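Local coordinates for protein Pcza361.24 (Amycolatopsis orientalis, PDB 3G2M) that is a glycopeptide N-methyltransferase that uses S-adenosyl-L-methionine as methyl donor in the biosynthesis of glycopeptide antibiotics, at residues 69-74 and 282-287; 77-82 and 103-108; 167-172 and 248-253. All blocks are in the same frame, centred on the assembly; numbering follows the deposited sequence.

Contact 1 (69-74 and 282-287); sequences TSEARE and KDMVLV
Helix against sheet describes this contact: E71 and E74, one turn apart on helix 69-79, meet M284 and L286 of strand 284-290 through loose van der Waals packing, with no hydrogen bond between the segments. The backbones approach most closely at E74 and L286, whose CA atoms are 7.2 Å apart. There the leucine branch is set against both the main chain and the side chain of the helix: L286 CG is 4.2 Å from E74 O, and L286 CD2 is 4.3 Å from E74 CB. Two residues earlier on the same strand, the selenium of M284 (a selenomethionine) lies 4.3 Å from E71 CD.

E71 is nearly fully extended, CB-CG-CD running on from the backbone (chi1 -173°, chi2 -176°), which carries its carboxylate away from the helix to its polar partners. Its OE1 makes a salt bridge with R95, and OE2 hydrogen-bonds S157 and S189. R95 and S157 are seen to bind S-adenosyl-L-methionine in this protein, so the geometry is consistent with a second-shell role for E71 in placing their side chains. F274 of strand 267-274 packs on E74, M284 and L286. The 3-2-1-4-5-7-6 strand order, with 284-290 antiparallel, is that of the class I methyltransferase fold.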
# COMPACT_ATOMS: atom_id res chain seq x y z
N THR A 69 -23.97 3.44 -12.74
CA THR A 69 -24.70 2.83 -13.86
C THR A 69 -23.75 2.33 -14.94
O THR A 69 -23.95 1.25 -15.48
CB THR A 69 -25.73 3.81 -14.48
OG1 THR A 69 -25.20 5.14 -14.49
CG2 THR A 69 -27.04 3.78 -13.69
N SER A 70 -22.73 3.13 -15.25
CA SER A 70 -21.72 2.76 -16.24
C SER A 70 -20.88 1.58 -15.76
O SER A 70 -20.48 0.73 -16.55
CB SER A 70 -20.82 3.95 -16.56
OG SER A 70 -21.54 4.99 -17.18
N GLU A 71 -20.61 1.56 -14.46
CA GLU A 71 -19.82 0.49 -13.86
C GLU A 71 -20.58 -0.84 -13.91
O GLU A 71 -20.04 -1.85 -14.36
CB GLU A 71 -19.42 0.84 -12.42
CG GLU A 71 -18.46 -0.15 -11.80
CD GLU A 71 -18.14 0.14 -10.35
OE1 GLU A 71 -18.42 1.26 -9.87
OE2 GLU A 71 -17.58 -0.76 -9.69
N ALA A 72 -21.84 -0.82 -13.47
CA ALA A 72 -22.67 -2.02 -13.49
C ALA A 72 -22.83 -2.57 -14.91
O ALA A 72 -22.80 -3.78 -15.11
CB ALA A 72 -24.04 -1.74 -12.87
N ARG A 73 -22.97 -1.65 -15.87
CA ARG A 73 -23.02 -1.97 -17.29
C ARG A 73 -21.76 -2.72 -17.75
O ARG A 73 -21.86 -3.70 -18.50
CB ARG A 73 -23.18 -0.68 -18.09
CG ARG A 73 -23.71 -0.83 -19.51
CD ARG A 73 -23.95 0.55 -20.12
NE ARG A 73 -22.70 1.30 -20.25
CZ ARG A 73 -22.58 2.62 -20.14
NH1 ARG A 73 -23.65 3.38 -19.87
NH2 ARG A 73 -21.39 3.19 -20.28
N GLU A 74 -20.59 -2.26 -17.30
CA GLU A 74 -19.34 -2.93 -17.67
C GLU A 74 -19.25 -4.33 -17.11
O GLU A 74 -18.78 -5.25 -17.79
CB GLU A 74 -18.10 -2.11 -17.28
CG GLU A 74 -17.73 -1.03 -18.29
CD GLU A 74 -17.32 -1.57 -19.66
OE1 GLU A 74 -16.70 -2.65 -19.77
OE2 GLU A 74 -17.61 -0.88 -20.66
N LYS A 282 -10.81 7.15 -19.63
CA LYS A 282 -10.95 5.83 -19.04
C LYS A 282 -10.18 5.84 -17.71
O LYS A 282 -8.96 6.00 -17.69
CB LYS A 282 -10.45 4.75 -20.00
CG LYS A 282 -11.33 4.61 -21.25
CD LYS A 282 -10.81 3.54 -22.20
CE LYS A 282 -11.89 3.04 -23.15
NZ LYS A 282 -12.25 4.03 -24.20
N ASP A 283 -10.92 5.72 -16.61
CA ASP A 283 -10.35 5.86 -15.27
C ASP A 283 -10.56 4.62 -14.39
O ASP A 283 -10.46 4.69 -13.17
CB ASP A 283 -10.93 7.11 -14.58
CG ASP A 283 -12.44 7.03 -14.40
OD1 ASP A 283 -13.08 6.12 -14.95
OD2 ASP A 283 -13.00 7.91 -13.71
N MSE A 284 -10.85 3.50 -15.04
CA MSE A 284 -11.16 2.26 -14.36
C MSE A 284 -10.86 1.08 -15.26
O MSE A 284 -10.90 1.21 -16.49
CB MSE A 284 -12.64 2.26 -13.98
CG MSE A 284 -13.01 1.32 -12.88
SE MSE A 284 -14.70 1.92 -12.13
CE MSE A 284 -14.00 3.28 -10.90
N VAL A 285 -10.57 -0.06 -14.65
CA VAL A 285 -10.26 -1.30 -15.36
C VAL A 285 -11.20 -2.42 -14.88
O VAL A 285 -11.37 -2.61 -13.67
CB VAL A 285 -8.76 -1.71 -15.16
CG1 VAL A 285 -8.45 -3.02 -15.88
CG2 VAL A 285 -7.83 -0.62 -15.67
N LEU A 286 -11.82 -3.11 -15.84
CA LEU A 286 -12.60 -4.31 -15.53
C LEU A 286 -11.73 -5.54 -15.74
O LEU A 286 -11.34 -5.86 -16.87
CB LEU A 286 -13.88 -4.39 -16.38
CG LEU A 286 -15.13 -5.07 -15.80
CD1 LEU A 286 -14.92 -6.56 -15.50
CD2 LEU A 286 -15.69 -4.34 -14.57
N VAL A 287 -11.44 -6.23 -14.64
CA VAL A 287 -10.54 -7.38 -14.62
C VAL A 287 -11.36 -8.66 -14.53
O VAL A 287 -12.27 -8.76 -13.70
CB VAL A 287 -9.53 -7.29 -13.43
CG1 VAL A 287 -8.72 -8.58 -13.26
CG2 VAL A 287 -8.59 -6.09 -13.60

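Contact 2 (77-82 and 103-108); sequences TRTGPV and LGWEVT
W105 meets T79 and V82 through the CZ2 flank of its indole, where both neighbours approach obliquely. The W105 side chain leaves with CG anti to its carbonyl carbon (chi1 -67°), and this setting sends the ring across to the other segment although the CB bond itself runs past it. T79 reaches the indole from the opposite direction. With chi1 at 46°, its hydroxyl sits between backbone N and carbonyl carbon, and its methyl lies beside N. T79 OG1 is 3.8 Å from W105 CZ2, while T79 CG2 is 4.1 Å from W105 CH2. V82 crosses the tryptophan at about a right angle: its CG2 is 3.8 Å from W105 CZ2 and also 3.8 Å from W105 NE1, so one methyl sits by the CE2 corner, between the NE1 and CZ2 positions.

Glycines with positive phi stand at both helix ends: G80 after helix 69-79, and G104, which completes a Schellman motif after helix 97-101. F100, from that second helix, stacks on W105.

No hydrogen bond joins the segments. T79 OG1 instead binds the carbonyls of F75 and A76 in its own helix, which implies that the hydroxyl's polarity is met there and that its approach to W105, like that of V82, is probably a matter of dispersion and shape fit, with F100 and V86 also packing on the indole.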
# COMPACT_ATOMS: atom_id res chain seq x y z
N THR A 77 -21.54 -6.41 -19.28
CA THR A 77 -20.90 -6.61 -20.59
C THR A 77 -19.83 -7.70 -20.55
O THR A 77 -19.76 -8.54 -21.45
CB THR A 77 -20.28 -5.28 -21.10
OG1 THR A 77 -21.31 -4.31 -21.28
CG2 THR A 77 -19.54 -5.48 -22.42
N ARG A 78 -19.01 -7.68 -19.50
CA ARG A 78 -17.86 -8.59 -19.39
C ARG A 78 -18.23 -9.99 -18.90
O ARG A 78 -17.49 -10.94 -19.15
CB ARG A 78 -16.76 -7.97 -18.51
CG ARG A 78 -16.16 -6.69 -19.07
CD ARG A 78 -15.41 -6.93 -20.37
NE ARG A 78 -15.58 -5.82 -21.30
CZ ARG A 78 -15.29 -5.88 -22.60
NH1 ARG A 78 -14.81 -6.99 -23.14
NH2 ARG A 78 -15.48 -4.81 -23.36
N THR A 79 -19.36 -10.11 -18.21
CA THR A 79 -19.83 -11.40 -17.71
C THR A 79 -20.28 -12.32 -18.85
O THR A 79 -19.88 -13.48 -18.90
CB THR A 79 -21.00 -11.26 -16.72
OG1 THR A 79 -21.97 -10.34 -17.25
CG2 THR A 79 -20.51 -10.77 -15.36
N GLY A 80 -21.09 -11.77 -19.75
CA GLY A 80 -21.65 -12.54 -20.86
C GLY A 80 -23.02 -13.08 -20.51
O GLY A 80 -24.00 -12.33 -20.52
N PRO A 81 -23.10 -14.39 -20.17
CA PRO A 81 -24.28 -15.19 -19.80
C PRO A 81 -25.58 -14.39 -19.49
O PRO A 81 -26.20 -13.92 -20.45
CB PRO A 81 -23.75 -16.05 -18.65
CG PRO A 81 -22.23 -16.16 -18.91
CD PRO A 81 -21.90 -15.25 -20.09
N VAL A 82 -26.04 -14.26 -18.25
CA VAL A 82 -25.56 -14.93 -17.04
C VAL A 82 -26.49 -16.10 -16.70
O VAL A 82 -27.71 -15.92 -16.61
CB VAL A 82 -25.46 -13.93 -15.84
CG1 VAL A 82 -25.22 -14.66 -14.52
CG2 VAL A 82 -24.37 -12.90 -16.08
N LEU A 103 -31.19 -6.16 -14.42
CA LEU A 103 -30.77 -6.96 -15.56
C LEU A 103 -31.32 -8.39 -15.49
O LEU A 103 -31.06 -9.21 -16.37
CB LEU A 103 -29.25 -6.97 -15.68
CG LEU A 103 -28.56 -5.60 -15.83
CD1 LEU A 103 -27.09 -5.70 -15.49
CD2 LEU A 103 -28.75 -5.02 -17.23
N GLY A 104 -32.08 -8.67 -14.43
CA GLY A 104 -32.71 -9.98 -14.25
C GLY A 104 -31.95 -10.95 -13.36
O GLY A 104 -32.44 -12.04 -13.06
N TRP A 105 -30.76 -10.54 -12.93
CA TRP A 105 -29.87 -11.36 -12.10
C TRP A 105 -30.47 -11.74 -10.75
O TRP A 105 -31.16 -10.95 -10.12
CB TRP A 105 -28.56 -10.61 -11.83
CG TRP A 105 -27.68 -10.38 -13.03
CD1 TRP A 105 -28.00 -10.57 -14.35
CD2 TRP A 105 -26.34 -9.88 -13.02
NE1 TRP A 105 -26.93 -10.24 -15.15
CE2 TRP A 105 -25.90 -9.81 -14.36
CE3 TRP A 105 -25.45 -9.49 -12.00
CZ2 TRP A 105 -24.62 -9.37 -14.71
CZ3 TRP A 105 -24.18 -9.06 -12.34
CH2 TRP A 105 -23.78 -9.00 -13.69
N GLU A 106 -30.21 -12.98 -10.34
CA GLU A 106 -30.33 -13.36 -8.94
C GLU A 106 -29.01 -12.94 -8.30
O GLU A 106 -27.93 -13.30 -8.79
CB GLU A 106 -30.50 -14.87 -8.80
CG GLU A 106 -31.84 -15.41 -9.25
CD GLU A 106 -31.95 -16.90 -9.00
OE1 GLU A 106 -31.91 -17.68 -9.98
OE2 GLU A 106 -32.05 -17.30 -7.81
N VAL A 107 -29.08 -12.15 -7.22
CA VAL A 107 -27.86 -11.64 -6.57
C VAL A 107 -27.87 -11.96 -5.08
O VAL A 107 -28.86 -11.70 -4.39
CB VAL A 107 -27.65 -10.11 -6.78
CG1 VAL A 107 -26.29 -9.66 -6.21
CG2 VAL A 107 -27.73 -9.74 -8.25
N THR A 108 -26.78 -12.55 -4.61
CA THR A 108 -26.50 -12.61 -3.18
C THR A 108 -25.56 -11.45 -2.88
O THR A 108 -24.46 -11.36 -3.42
CB THR A 108 -25.85 -13.95 -2.77
OG1 THR A 108 -26.76 -15.02 -3.08
CG2 THR A 108 -25.54 -13.98 -1.27

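Contact 3 (167-172 and 248-253); sequences ADRRGL and RRRLLA
R169, on helix 166-179 of the methyltransferase domain, packs across R250 and L252 near the end of strand 244-252. The contact thus joins the Rossmann-like domain to the separate three-stranded sheet in which 244-252 is the middle strand, and two of the three touching residues are buried.

Along that strand, R248 comes first and takes no part across the contact; it forms a salt bridge with E229 of strand 219-234 and packs on L222 of the second subunit. R250 is the first to reach the helix. Its CG is anti to the backbone N (chi1 175°), and the chain then bends at chi3, bringing CD to within 3.8 Å of R169 NH1. The two guanidinium planes are inclined by 50°. R250 NH1 hydrogen-bonds N162 O.

L251 packs on H221 of the second subunit. L252 then comes at R169 from the opposite direction, with CD1 over one face of the guanidinium: L252 CD1 is 3.6 Å from R169 CD and lies 3.4 Å above the guanidinium plane, toward its rim, while L252 CD2 is 3.7 Å from R169 NH2. The leucine's backbone N is bonded to N162 OD1, so N162 holds both R250 and L252. A253 follows the strand and takes the N-cap position of helix 254-263, whose E260 makes a salt bridge with R169 NH2; that carboxylate probably eases the closeness of two cationic groups. R169 NH1 also donates to L164 O. Between the arginines, one water lying at the edge of the R169 guanidinium, in its plane, accepts from R169 NH1 at 2.9 Å and from R250 NE at 3.0 Å.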
# COMPACT_ATOMS: atom_id res chain seq x y z
N ALA A 167 -2.78 -8.21 3.46
CA ALA A 167 -3.14 -9.49 4.08
C ALA A 167 -4.63 -9.80 3.91
O ALA A 167 -5.01 -10.95 3.63
CB ALA A 167 -2.75 -9.49 5.57
N ASP A 168 -5.46 -8.78 4.04
CA ASP A 168 -6.91 -8.94 3.86
C ASP A 168 -7.31 -9.20 2.40
O ASP A 168 -8.27 -9.94 2.14
CB ASP A 168 -7.66 -7.75 4.44
CG ASP A 168 -7.73 -7.79 5.97
OD1 ASP A 168 -7.48 -8.86 6.57
OD2 ASP A 168 -8.07 -6.76 6.58
N ARG A 169 -6.59 -8.59 1.46
CA ARG A 169 -6.79 -8.92 0.04
C ARG A 169 -6.48 -10.40 -0.22
O ARG A 169 -7.18 -11.06 -0.99
CB ARG A 169 -5.97 -8.00 -0.87
CG ARG A 169 -6.43 -6.53 -0.79
CD ARG A 169 -5.88 -5.65 -1.93
NE ARG A 169 -4.41 -5.61 -2.01
CZ ARG A 169 -3.63 -4.78 -1.32
NH1 ARG A 169 -4.16 -3.92 -0.44
NH2 ARG A 169 -2.31 -4.82 -1.49
N ARG A 170 -5.42 -10.92 0.40
CA ARG A 170 -5.11 -12.35 0.34
C ARG A 170 -6.30 -13.21 0.81
O ARG A 170 -6.63 -14.21 0.19
CB ARG A 170 -3.87 -12.68 1.18
CG ARG A 170 -2.53 -12.45 0.48
CD ARG A 170 -1.36 -13.01 1.29
NE ARG A 170 -0.44 -11.96 1.74
CZ ARG A 170 -0.14 -11.68 3.00
NH1 ARG A 170 -0.67 -12.37 4.01
NH2 ARG A 170 0.71 -10.70 3.26
N GLY A 171 -6.92 -12.81 1.92
CA GLY A 171 -8.12 -13.48 2.43
C GLY A 171 -9.29 -13.40 1.47
O GLY A 171 -10.04 -14.36 1.31
N LEU A 172 -9.45 -12.23 0.83
CA LEU A 172 -10.45 -12.06 -0.23
C LEU A 172 -10.24 -13.04 -1.38
O LEU A 172 -11.17 -13.74 -1.78
CB LEU A 172 -10.41 -10.61 -0.77
CG LEU A 172 -11.10 -10.29 -2.11
CD1 LEU A 172 -12.62 -10.43 -2.01
CD2 LEU A 172 -10.72 -8.89 -2.58
N ARG A 248 -8.09 10.74 2.94
CA ARG A 248 -7.02 9.97 2.33
C ARG A 248 -7.43 8.51 2.25
O ARG A 248 -7.92 7.95 3.24
CB ARG A 248 -5.71 10.11 3.11
CG ARG A 248 -5.02 11.45 2.91
CD ARG A 248 -3.62 11.47 3.50
NE ARG A 248 -2.98 12.76 3.25
CZ ARG A 248 -1.88 13.20 3.86
NH1 ARG A 248 -1.27 12.46 4.78
NH2 ARG A 248 -1.40 14.40 3.55
N ARG A 249 -7.27 7.91 1.08
CA ARG A 249 -7.60 6.49 0.92
C ARG A 249 -6.63 5.78 -0.01
O ARG A 249 -5.98 6.40 -0.85
CB ARG A 249 -9.04 6.29 0.45
CG ARG A 249 -9.38 6.87 -0.93
CD ARG A 249 -10.78 6.41 -1.39
N ARG A 250 -6.55 4.47 0.17
CA ARG A 250 -5.70 3.61 -0.63
C ARG A 250 -6.16 3.64 -2.08
O ARG A 250 -7.37 3.59 -2.35
CB ARG A 250 -5.78 2.18 -0.10
CG ARG A 250 -5.02 1.14 -0.92
CD ARG A 250 -5.20 -0.26 -0.33
NE ARG A 250 -4.55 -0.40 0.98
CZ ARG A 250 -5.17 -0.33 2.15
NH1 ARG A 250 -6.48 -0.10 2.23
NH2 ARG A 250 -4.47 -0.49 3.27
N LEU A 251 -5.20 3.74 -2.99
CA LEU A 251 -5.49 3.54 -4.41
C LEU A 251 -4.45 2.62 -5.02
O LEU A 251 -3.31 3.01 -5.24
CB LEU A 251 -5.56 4.88 -5.17
CG LEU A 251 -6.08 4.80 -6.62
CD1 LEU A 251 -7.53 4.32 -6.67
CD2 LEU A 251 -5.95 6.13 -7.33
N LEU A 252 -4.87 1.38 -5.27
CA LEU A 252 -3.99 0.40 -5.86
C LEU A 252 -3.98 0.55 -7.38
O LEU A 252 -5.02 0.85 -8.00
CB LEU A 252 -4.43 -1.02 -5.48
CG LEU A 252 -4.37 -1.41 -4.00
CD1 LEU A 252 -5.41 -2.49 -3.69
CD2 LEU A 252 -2.97 -1.86 -3.62
N ALA A 253 -2.81 0.36 -7.97
CA ALA A 253 -2.70 0.27 -9.42
C ALA A 253 -3.39 -1.03 -9.86
O ALA A 253 -3.19 -2.06 -9.23
CB ALA A 253 -1.22 0.27 -9.83
O HOH W 1 -2.22 -2.21 0.76

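Reading from the N terminus, helix 69-79 serves contact 1 with its first turns and contact 2 with its last. Contact 2 closes a short loop of 20 residues between its segments, tying the helix end to the approach to strand 107-111. Contact 3 closes a separate loop further along, bringing helix 166-179 to strand 244-252 of the small sheet. Contact 1 closes last, at strand 284-290, and encloses both others; contacts 2 and 3 run in series. Contacts 1 and 2 touch, with L286 CD1 3.8 Å from R78 CG, whereas contact 3 lies on the opposite side of the chain's centre from either, its centre about 19 Å from that of contact 1.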